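Local structure of Sys-1 protein (Caenorhabditis elegans, 3C2G) at residues Ala10-Trp14 and Met26-Ile30; Met232-Tyr236 and Ala288-Gln294. The protein acts as a transcriptional coregulator of the Wnt asymmetry pathway, a beta-catenin that binds the TCF factor POP-1 directly and activates or represses target genes. The contacts are given in a common frame with arbitrary orientation. Numbering follows the deposited sequence.

Contact 1. Residues Ala10-Trp14 and Met26-Ile30; sequences AIRLW and MAKTI
Met26, deposited as selenomethionine, fills the space between two consecutive helices. The 26-30 segment is one alpha-helical turn, with Ile30 N hydrogen-bonded to Met26 O at 2.9 Å; Ala10 lies in the last turns of helix 3-13. Backbones are nearest at Ala10 and Met26, whose CA atoms lie 5.1 Å apart, an approach allowed by the small Ala10 methyl. Ala10 CB rests against Met26 CB (3.8 Å) and, one turn on, Ile30 CG1 (3.9 Å). The Met26 side chain (m, t, m) carries its CE to 4.1 Å from Trp14 CE3. With chi1 t, the Trp14 indole reaches the other helix, CZ3 lying 4.3 Å from Ala27 N near the ring plane, while NE1 hydrogen-bonds Asp60 and Arg23 makes a cation-pi contact. Ile11 CG1 meets Ile30 CD1 at 3.8 Å, and helix 47-62 covers this side through Ile54. Such apolar packing between sequence-adjacent helices is typical of a helical repeat, here at the N-terminal end of the armadillo domain.

Contact 2. Residues Met232-Tyr236 and Ala288-Gln294; sequences MIGSY and AITTVVQ
Two helices, 224-239 and 285-292, pack side by side as the H2 helices of successive armadillo repeats do, consistent with the stacking that builds an armadillo superhelix. Residues 232-236 are fully helical, with Tyr236 N hydrogen-bonded to Met232 O at 2.9 Å; the second helix runs through 288-292, and Val293 (phi/psi -75/8) leaves it. The axes run nearly parallel, at 19°, and approach to 10.0 Å. The nearest CA pairs are Ile233-Ala288, 7.0 Å apart, and Tyr236-Val292, 5.9 Å apart.

Tyr236, with chi1 t and chi2 72°, lays one ring face over the end of the second helix. Val292 CA sits 4.2 Å from the ring centroid, a CH-pi contact 28° off the normal, and Thr291 O lies over the same face, 3.5 Å from Tyr236 CZ. That carbonyl also accepts a 2.8 Å hydrogen bond from Gln294 NE2, folding the amide back beside the tyrosine, with Tyr236 OH 3.3 Å from Gln294 NE2. With chi1 t, Val292 CG2 lodges against the Ile233 and Tyr236 side chains, 3.9 Å from Ile233 CD1 and 3.7 Å from Tyr236 CB. Selenomethionine Met232 extends over the start of the second segment, CE 3.4 Å from Ala288 CB and SE 4.4 Å from Ile289 CG1, while Ile233 CD1 is 4.2 Å from Ala288 CB.

Helix 251-270 joins both partners from one side, Ile260 touching Ser235 and Val292 and Phe264 touching Met232. Beyond helix 285-292, Ile289 packs on helix 298-311, and Thr290 and Val293 meet helix 325-335.

Contact 1 precedes contact 2 along the chain, and the two share no helix: their centres are 51 Å apart and their nearest atoms about 37 Å apart. Contact 1 lies at the N-terminal tip of this elongated, all-helical domain, about 52 Å from the chain centre, whereas contact 2 lies nearer the middle, about 19 Å from it. They are consistent with two levels of the repeat architecture. Residues 10-14 and 26-30 belong to helices that follow one another directly, while 232-236 and 288-294 lie on helices separated by two others, 251-270 and 274-282. Local pairing and repeat-to-repeat stacking together build the extended armadillo scaffold through which a beta-catenin recruits partners such as POP-1.

Contact 1. Residues Ala10-Trp14 and Met26-Ile30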
ATOM      1  N   ALA A  10      -1.064 -52.701 -15.246  1.00 49.76           N
ATOM      2  CA  ALA A  10       0.017 -51.731 -15.040  1.00 49.03           C
ATOM      3  C   ALA A  10       0.186 -51.318 -13.570  1.00 48.68           C
ATOM      4  O   ALA A  10       1.304 -51.318 -13.042  1.00 48.97           O
ATOM      5  CB  ALA A  10      -0.213 -50.496 -15.917  1.00 48.74           C
ATOM      6  N   ILE A  11      -0.926 -50.980 -12.921  1.00 47.59           N
ATOM      7  CA  ILE A  11      -0.930 -50.604 -11.510  1.00 47.27           C
ATOM      8  C   ILE A  11      -0.512 -51.785 -10.618  1.00 47.84           C
ATOM      9  O   ILE A  11       0.357 -51.648  -9.750  1.00 47.55           O
ATOM     10  CB  ILE A  11      -2.316 -50.007 -11.112  1.00 46.93           C
ATOM     11  CG1 ILE A  11      -2.451 -48.592 -11.696  1.00 46.04           C
ATOM     12  CG2 ILE A  11      -2.511 -49.994  -9.596  1.00 45.91           C
ATOM     13  CD1 ILE A  11      -3.865 -48.099 -11.867  1.00 44.79           C
ATOM     14  N   ARG A  12      -1.122 -52.945 -10.863  1.00 48.48           N
ATOM     15  CA  ARG A  12      -0.840 -54.164 -10.113  1.00 49.23           C
ATOM     16  C   ARG A  12       0.614 -54.611 -10.274  1.00 47.78           C
ATOM     17  O   ARG A  12       1.233 -55.079  -9.317  1.00 47.69           O
ATOM     18  CB  ARG A  12      -1.811 -55.283 -10.535  1.00 49.74           C
ATOM     19  CG  ARG A  12      -1.452 -56.684 -10.023  1.00 52.18           C
ATOM     20  CD  ARG A  12      -2.504 -57.739 -10.381  1.00 52.90           C
ATOM     21  NE  ARG A  12      -2.269 -58.384 -11.675  1.00 59.42           N
ATOM     22  CZ  ARG A  12      -3.065 -58.254 -12.738  1.00 62.94           C
ATOM     23  NH1 ARG A  12      -4.167 -57.501 -12.673  1.00 63.17           N
ATOM     24  NH2 ARG A  12      -2.764 -58.882 -13.873  1.00 62.97           N
ATOM     25  N   LEU A  13       1.158 -54.446 -11.476  1.00 46.57           N
ATOM     26  CA  LEU A  13       2.479 -54.979 -11.807  1.00 46.07           C
ATOM     27  C   LEU A  13       3.645 -53.995 -11.653  1.00 45.19           C
ATOM     28  O   LEU A  13       4.817 -54.394 -11.714  1.00 44.29           O
ATOM     29  CB  LEU A  13       2.465 -55.570 -13.225  1.00 46.23           C
ATOM     30  CG  LEU A  13       2.376 -57.099 -13.424  1.00 47.76           C
ATOM     31  CD1 LEU A  13       1.415 -57.814 -12.466  1.00 46.16           C
ATOM     32  CD2 LEU A  13       2.025 -57.430 -14.882  1.00 46.98           C
ATOM     33  N   TRP A  14       3.327 -52.716 -11.455  1.00 44.74           N
ATOM     34  CA  TRP A  14       4.356 -51.669 -11.473  1.00 43.73           C
ATOM     35  C   TRP A  14       5.591 -52.020 -10.643  1.00 43.98           C
ATOM     36  O   TRP A  14       6.722 -51.984 -11.148  1.00 44.07           O
ATOM     37  CB  TRP A  14       3.796 -50.311 -11.029  1.00 42.47           C
ATOM     38  CG  TRP A  14       4.864 -49.249 -11.006  1.00 41.15           C
ATOM     39  CD1 TRP A  14       5.699 -48.951  -9.968  1.00 39.43           C
ATOM     40  CD2 TRP A  14       5.237 -48.378 -12.086  1.00 39.95           C
ATOM     41  NE1 TRP A  14       6.560 -47.941 -10.330  1.00 40.90           N
ATOM     42  CE2 TRP A  14       6.295 -47.565 -11.620  1.00 40.10           C
ATOM     43  CE3 TRP A  14       4.768 -48.193 -13.396  1.00 39.77           C
ATOM     44  CZ2 TRP A  14       6.903 -46.589 -12.421  1.00 40.16           C
ATOM     45  CZ3 TRP A  14       5.371 -47.221 -14.194  1.00 40.00           C
ATOM     46  CH2 TRP A  14       6.428 -46.431 -13.702  1.00 39.92           C
HETATM   47  N   MSE A  26       3.725 -48.718 -19.317  1.00 54.15           N
HETATM   48  CA  MSE A  26       2.758 -48.751 -18.222  1.00 56.30           C
HETATM   49  C   MSE A  26       2.287 -47.342 -17.846  1.00 53.00           C
HETATM   50  O   MSE A  26       1.102 -47.131 -17.587  1.00 52.13           O
HETATM   51  CB  MSE A  26       3.336 -49.485 -17.006  1.00 55.88           C
HETATM   52  CG  MSE A  26       3.444 -51.008 -17.171  1.00 59.35           C
HETATM   53 SE   MSE A  26       4.197 -51.983 -15.611  1.00 66.63          SE
HETATM   54  CE  MSE A  26       6.034 -51.344 -15.646  1.00 64.59           C
ATOM     55  N   ALA A  27       3.210 -46.381 -17.849  1.00 51.08           N
ATOM     56  CA  ALA A  27       2.867 -44.983 -17.571  1.00 49.34           C
ATOM     57  C   ALA A  27       1.903 -44.380 -18.605  1.00 48.13           C
ATOM     58  O   ALA A  27       0.873 -43.821 -18.232  1.00 46.91           O
ATOM     59  CB  ALA A  27       4.128 -44.134 -17.416  1.00 49.43           C
ATOM     60  N   LYS A  28       2.220 -44.523 -19.895  1.00 47.83           N
ATOM     61  CA  LYS A  28       1.309 -44.104 -20.973  1.00 48.52           C
ATOM     62  C   LYS A  28      -0.073 -44.715 -20.794  1.00 47.91           C
ATOM     63  O   LYS A  28      -1.092 -44.030 -20.922  1.00 48.11           O
ATOM     64  CB  LYS A  28       1.848 -44.497 -22.346  1.00 48.47           C
ATOM     65  CG  LYS A  28       3.124 -43.780 -22.771  1.00 50.86           C
ATOM     66  CD  LYS A  28       3.597 -44.273 -24.141  1.00 50.95           C
ATOM     67  CE  LYS A  28       4.844 -43.522 -24.610  1.00 54.71           C
ATOM     68  NZ  LYS A  28       5.435 -44.124 -25.852  1.00 56.50           N
ATOM     69  N   THR A  29      -0.088 -46.009 -20.483  1.00 47.19           N
ATOM     70  CA  THR A  29      -1.313 -46.769 -20.278  1.00 46.68           C
ATOM     71  C   THR A  29      -2.170 -46.152 -19.175  1.00 45.92           C
ATOM     72  O   THR A  29      -3.330 -45.803 -19.411  1.00 45.57           O
ATOM     73  CB  THR A  29      -0.980 -48.253 -19.972  1.00 47.13           C
ATOM     74  OG1 THR A  29      -0.238 -48.806 -21.070  1.00 47.56           O
ATOM     75  CG2 THR A  29      -2.239 -49.073 -19.747  1.00 46.16           C
ATOM     76  N   ILE A  30      -1.586 -46.001 -17.987  1.00 45.48           N
ATOM     77  CA  ILE A  30      -2.273 -45.364 -16.857  1.00 45.36           C
ATOM     78  C   ILE A  30      -2.754 -43.942 -17.194  1.00 45.71           C
ATOM     79  O   ILE A  30      -3.864 -43.562 -16.836  1.00 45.26           O
ATOM     80  CB  ILE A  30      -1.394 -45.361 -15.583  1.00 45.43           C
ATOM     81  CG1 ILE A  30      -1.160 -46.799 -15.100  1.00 44.40           C
ATOM     82  CG2 ILE A  30      -2.036 -44.509 -14.467  1.00 44.68           C
ATOM     83  CD1 ILE A  30      -0.009 -46.965 -14.111  1.00 45.08           C
TER

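Contact 2. Residues Met232-Tyr236 and Ala288-Gln294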
HETATM    1  N   MSE A 232      13.818  -5.911 -12.755  1.00 36.52           N
HETATM    2  CA  MSE A 232      13.061  -4.720 -13.163  1.00 40.15           C
HETATM    3  C   MSE A 232      13.765  -4.011 -14.325  1.00 36.02           C
HETATM    4  O   MSE A 232      13.167  -3.725 -15.356  1.00 35.90           O
HETATM    5  CB  MSE A 232      13.029  -3.737 -12.005  1.00 39.49           C
HETATM    6  CG  MSE A 232      11.733  -3.519 -11.251  1.00 44.11           C
HETATM    7 SE   MSE A 232      12.076  -1.873 -10.160  1.00 54.94          SE
HETATM    8  CE  MSE A 232      12.846  -0.814 -11.584  1.00 38.65           C
ATOM      9  N   ILE A 233      15.051  -3.746 -14.134  1.00 33.05           N
ATOM     10  CA  ILE A 233      15.821  -2.912 -15.027  1.00 31.04           C
ATOM     11  C   ILE A 233      16.197  -3.624 -16.316  1.00 29.89           C
ATOM     12  O   ILE A 233      16.095  -3.043 -17.391  1.00 30.26           O
ATOM     13  CB  ILE A 233      17.063  -2.326 -14.313  1.00 30.71           C
ATOM     14  CG1 ILE A 233      16.610  -1.321 -13.256  1.00 30.51           C
ATOM     15  CG2 ILE A 233      18.024  -1.662 -15.302  1.00 27.47           C
ATOM     16  CD1 ILE A 233      15.842  -0.116 -13.825  1.00 31.54           C
ATOM     17  N   GLY A 234      16.652  -4.864 -16.194  1.00 28.32           N
ATOM     18  CA  GLY A 234      16.838  -5.742 -17.333  1.00 27.39           C
ATOM     19  C   GLY A 234      15.607  -5.848 -18.219  1.00 26.91           C
ATOM     20  O   GLY A 234      15.719  -5.781 -19.436  1.00 27.93           O
ATOM     21  N   SER A 235      14.432  -6.002 -17.624  1.00 26.05           N
ATOM     22  CA  SER A 235      13.205  -6.043 -18.415  1.00 26.98           C
ATOM     23  C   SER A 235      12.929  -4.685 -19.045  1.00 27.10           C
ATOM     24  O   SER A 235      12.563  -4.606 -20.229  1.00 26.83           O
ATOM     25  CB  SER A 235      11.998  -6.487 -17.581  1.00 27.68           C
ATOM     26  OG  SER A 235      12.220  -7.724 -16.919  1.00 28.69           O
ATOM     27  N   TYR A 236      13.113  -3.615 -18.267  1.00 27.28           N
ATOM     28  CA  TYR A 236      12.889  -2.281 -18.805  1.00 27.26           C
ATOM     29  C   TYR A 236      13.779  -2.057 -20.022  1.00 27.90           C
ATOM     30  O   TYR A 236      13.328  -1.569 -21.050  1.00 27.17           O
ATOM     31  CB  TYR A 236      13.102  -1.169 -17.773  1.00 26.60           C
ATOM     32  CG  TYR A 236      12.910   0.177 -18.413  1.00 24.81           C
ATOM     33  CD1 TYR A 236      11.634   0.616 -18.783  1.00 25.26           C
ATOM     34  CD2 TYR A 236      14.000   0.980 -18.722  1.00 23.09           C
ATOM     35  CE1 TYR A 236      11.450   1.833 -19.423  1.00 23.84           C
ATOM     36  CE2 TYR A 236      13.831   2.200 -19.344  1.00 24.22           C
ATOM     37  CZ  TYR A 236      12.553   2.622 -19.692  1.00 26.05           C
ATOM     38  OH  TYR A 236      12.390   3.842 -20.317  1.00 29.19           O
ATOM     39  N   ALA A 288      15.145   3.378  -9.644  1.00 27.19           N
ATOM     40  CA  ALA A 288      14.773   2.251 -10.490  1.00 26.66           C
ATOM     41  C   ALA A 288      13.290   2.309 -10.877  1.00 26.28           C
ATOM     42  O   ALA A 288      12.942   2.225 -12.051  1.00 25.54           O
ATOM     43  CB  ALA A 288      15.102   0.947  -9.799  1.00 25.40           C
ATOM     44  N   ILE A 289      12.422   2.469  -9.892  1.00 26.25           N
ATOM     45  CA  ILE A 289      10.997   2.584 -10.163  1.00 27.51           C
ATOM     46  C   ILE A 289      10.675   3.709 -11.148  1.00 28.84           C
ATOM     47  O   ILE A 289       9.926   3.505 -12.102  1.00 29.56           O
ATOM     48  CB  ILE A 289      10.195   2.786  -8.872  1.00 27.46           C
ATOM     49  CG1 ILE A 289      10.343   1.560  -7.971  1.00 26.47           C
ATOM     50  CG2 ILE A 289       8.723   3.015  -9.182  1.00 27.89           C
ATOM     51  CD1 ILE A 289       9.796   1.794  -6.586  1.00 27.08           C
ATOM     52  N   THR A 290      11.253   4.886 -10.925  1.00 29.37           N
ATOM     53  CA  THR A 290      10.915   6.041 -11.733  1.00 30.01           C
ATOM     54  C   THR A 290      11.425   5.906 -13.159  1.00 29.94           C
ATOM     55  O   THR A 290      10.778   6.409 -14.081  1.00 30.88           O
ATOM     56  CB  THR A 290      11.322   7.406 -11.078  1.00 29.97           C
ATOM     57  OG1 THR A 290      12.735   7.479 -10.959  1.00 33.70           O
ATOM     58  CG2 THR A 290      10.731   7.533  -9.694  1.00 29.30           C
ATOM     59  N   THR A 291      12.551   5.212 -13.344  1.00 29.26           N
ATOM     60  CA  THR A 291      13.075   4.906 -14.681  1.00 29.84           C
ATOM     61  C   THR A 291      12.108   4.005 -15.454  1.00 29.81           C
ATOM     62  O   THR A 291      11.826   4.246 -16.627  1.00 28.92           O
ATOM     63  CB  THR A 291      14.448   4.195 -14.610  1.00 30.43           C
ATOM     64  OG1 THR A 291      15.390   5.036 -13.938  1.00 33.74           O
ATOM     65  CG2 THR A 291      15.002   3.863 -16.025  1.00 30.42           C
ATOM     66  N   VAL A 292      11.601   2.982 -14.763  1.00 29.62           N
ATOM     67  CA  VAL A 292      10.778   1.948 -15.355  1.00 29.06           C
ATOM     68  C   VAL A 292       9.406   2.477 -15.729  1.00 29.93           C
ATOM     69  O   VAL A 292       8.874   2.115 -16.778  1.00 30.35           O
ATOM     70  CB  VAL A 292      10.684   0.702 -14.426  1.00 29.18           C
ATOM     71  CG1 VAL A 292       9.523  -0.221 -14.826  1.00 28.63           C
ATOM     72  CG2 VAL A 292      12.013  -0.068 -14.448  1.00 25.45           C
ATOM     73  N   VAL A 293       8.841   3.345 -14.896  1.00 29.74           N
ATOM     74  CA  VAL A 293       7.513   3.889 -15.183  1.00 30.13           C
ATOM     75  C   VAL A 293       7.492   4.949 -16.282  1.00 30.84           C
ATOM     76  O   VAL A 293       6.465   5.564 -16.520  1.00 31.42           O
ATOM     77  CB  VAL A 293       6.765   4.389 -13.925  1.00 29.57           C
ATOM     78  CG1 VAL A 293       6.625   3.261 -12.912  1.00 29.23           C
ATOM     79  CG2 VAL A 293       7.446   5.609 -13.311  1.00 31.34           C
ATOM     80  N   GLN A 294       8.614   5.146 -16.965  1.00 32.22           N
ATOM     81  CA  GLN A 294       8.612   5.912 -18.221  1.00 33.11           C
ATOM     82  C   GLN A 294       7.935   5.122 -19.346  1.00 32.44           C
ATOM     83  O   GLN A 294       7.556   5.705 -20.354  1.00 33.68           O
ATOM     84  CB  GLN A 294      10.035   6.298 -18.657  1.00 32.59           C
ATOM     85  CG  GLN A 294      10.789   7.201 -17.680  1.00 34.19           C
ATOM     86  CD  GLN A 294      12.276   7.375 -18.033  1.00 35.68           C
ATOM     87  OE1 GLN A 294      12.742   8.499 -18.229  1.00 44.05           O
ATOM     88  NE2 GLN A 294      13.019   6.271 -18.104  1.00 33.01           N
TER